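Long-range contact in ribonuclease E (Escherichia coli, PDB 5OHG), which cleaves RNA endonucleolytically and, through a largely unstructured tail, probably also recruits partner proteins of the RNA degradosome: residues P9-M14 and W31-P35. Sequence-based numbering, arbitrary orientation. Where two conformers were deposited one is given.
Sequences PTQSPM and WIRYP
The loops before and after helix 23-27 fold back on each other here, where P9, P13 and M14 of an ST-turn-containing segment meet I32 and Y34 of the returning chain. Y34 has CG anti to its carbonyl carbon (chi1 -70°), which sends the phenol end between the two prolines. P13 arrives from the opposite direction: its CD lies 3.3 Å from Y34 OH, and its CG is 3.9 Å from Y34 CE1. P9 crosses the tyrosine at about a right angle, its CG 3.7 Å from Y34 OH and 3.9 Å from Y34 CZ. Both prolines meet the ring obliquely, while I32 CG2 sits 3.6 Å above the plane of one ring face, offset toward the rim. With CG1 also anti to the carbonyl carbon (chi1 -76°) and the chain extended at chi2, I32 brings CD1 into the corner formed by P13 CD and M14 CB, the latter 4.1 Å from CD1. Within 9-14, S12 OG lies 3.2 Å from M14 N and accepts its N-H (N-H...O angle 148°), closing the ST turn that spans P13. M14 and I32 also rest on L25 of helix 23-27. A chain of another protein is backbone-hydrogen-bonded to S12 and packs on P9; a second such chain offers its backbone to P13, M14 and I32. Replacing Y34 by alanine removes the ring and hydroxyl that both prolines touch, which is likely to open a gap between them and to leave I32 CG2 without the ring face it covers. No hydrogen bond links the two segments; van der Waals contact joins them, including CH groups of both prolines set against the phenol oxygen.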
# COMPACT_ATOMS: atom_id res chain seq x y z
N PRO C 9 17.96 -26.01 3.32
CA PRO C 9 16.86 -27.00 3.43
C PRO C 9 16.74 -27.89 2.21
O PRO C 9 16.89 -27.37 1.11
CB PRO C 9 15.61 -26.12 3.58
CG PRO C 9 16.09 -24.73 3.70
CD PRO C 9 17.45 -24.66 3.08
N THR C 10 16.57 -29.21 2.37
CA THR C 10 16.15 -30.04 1.24
C THR C 10 14.73 -29.86 0.72
O THR C 10 14.54 -29.72 -0.45
CB THR C 10 16.44 -31.55 1.46
OG1 THR C 10 16.79 -32.14 0.22
CG2 THR C 10 15.24 -32.27 1.96
N GLN C 11 13.74 -29.79 1.62
CA GLN C 11 12.37 -29.54 1.19
C GLN C 11 11.78 -28.46 2.09
O GLN C 11 11.93 -28.52 3.31
CB GLN C 11 11.53 -30.82 1.25
CG GLN C 11 10.26 -30.78 0.42
CD GLN C 11 9.29 -31.89 0.78
OE1 GLN C 11 9.70 -32.98 1.18
NE2 GLN C 11 7.99 -31.62 0.65
N SER C 12 11.12 -27.48 1.48
CA SER C 12 10.49 -26.42 2.26
C SER C 12 9.48 -27.00 3.24
O SER C 12 8.64 -27.82 2.84
CB SER C 12 9.78 -25.41 1.36
OG SER C 12 8.98 -24.56 2.16
N PRO C 13 9.52 -26.61 4.51
CA PRO C 13 8.51 -27.12 5.46
C PRO C 13 7.14 -26.49 5.27
O PRO C 13 6.18 -26.99 5.86
CB PRO C 13 9.10 -26.75 6.83
CG PRO C 13 10.48 -26.20 6.57
CD PRO C 13 10.48 -25.71 5.15
N MET C 14 7.03 -25.41 4.49
CA MET C 14 5.75 -24.74 4.24
C MET C 14 5.54 -24.62 2.74
O MET C 14 5.62 -23.53 2.16
CB MET C 14 5.73 -23.37 4.93
CG MET C 14 4.35 -22.76 5.19
SD MET C 14 4.50 -21.28 6.24
CE MET C 14 3.56 -20.06 5.31
N TRP C 31 9.34 -15.07 7.66
CA TRP C 31 10.30 -16.13 7.39
C TRP C 31 10.05 -17.34 8.28
O TRP C 31 9.67 -17.19 9.45
CB TRP C 31 11.73 -15.61 7.56
CG TRP C 31 12.03 -14.49 6.61
CD1 TRP C 31 12.48 -14.60 5.33
CD2 TRP C 31 11.86 -13.09 6.86
NE1 TRP C 31 12.62 -13.36 4.77
CE2 TRP C 31 12.24 -12.41 5.69
CE3 TRP C 31 11.43 -12.35 7.96
CZ2 TRP C 31 12.21 -11.02 5.59
CZ3 TRP C 31 11.40 -10.96 7.86
CH2 TRP C 31 11.79 -10.32 6.68
N ILE C 32 10.32 -18.51 7.76
CA ILE C 32 10.27 -19.74 8.48
C ILE C 32 11.38 -19.63 9.54
O ILE C 32 12.38 -18.96 9.34
CB ILE C 32 10.51 -20.93 7.52
CG1 ILE C 32 9.28 -21.21 6.68
CG2 ILE C 32 10.72 -22.25 8.21
CD1 ILE C 32 9.53 -21.97 5.41
N ARG C 33 11.16 -20.23 10.69
CA ARG C 33 12.16 -20.30 11.72
C ARG C 33 12.95 -21.62 11.62
O ARG C 33 12.42 -22.69 11.78
CB ARG C 33 11.56 -20.13 13.10
CG ARG C 33 11.28 -18.70 13.46
CD ARG C 33 10.44 -18.67 14.69
NE ARG C 33 11.24 -19.11 15.80
CZ ARG C 33 11.92 -18.29 16.55
NH1 ARG C 33 12.63 -18.76 17.55
NH2 ARG C 33 11.83 -16.99 16.33
N TYR C 34 14.22 -21.52 11.31
CA TYR C 34 15.08 -22.67 11.25
C TYR C 34 16.03 -22.66 12.46
O TYR C 34 16.50 -21.62 12.85
CB TYR C 34 15.89 -22.63 9.97
CG TYR C 34 15.10 -22.86 8.72
CD1 TYR C 34 14.57 -24.08 8.45
CD2 TYR C 34 14.88 -21.83 7.81
CE1 TYR C 34 13.83 -24.31 7.33
CE2 TYR C 34 14.16 -22.04 6.67
CZ TYR C 34 13.64 -23.29 6.44
OH TYR C 34 12.94 -23.55 5.32
N PRO C 35 16.33 -23.81 13.03
CA PRO C 35 16.06 -25.17 12.62
C PRO C 35 14.69 -25.69 12.98
O PRO C 35 14.01 -25.16 13.82
CB PRO C 35 17.06 -25.95 13.48
CG PRO C 35 17.11 -25.17 14.72
CD PRO C 35 17.25 -23.80 14.16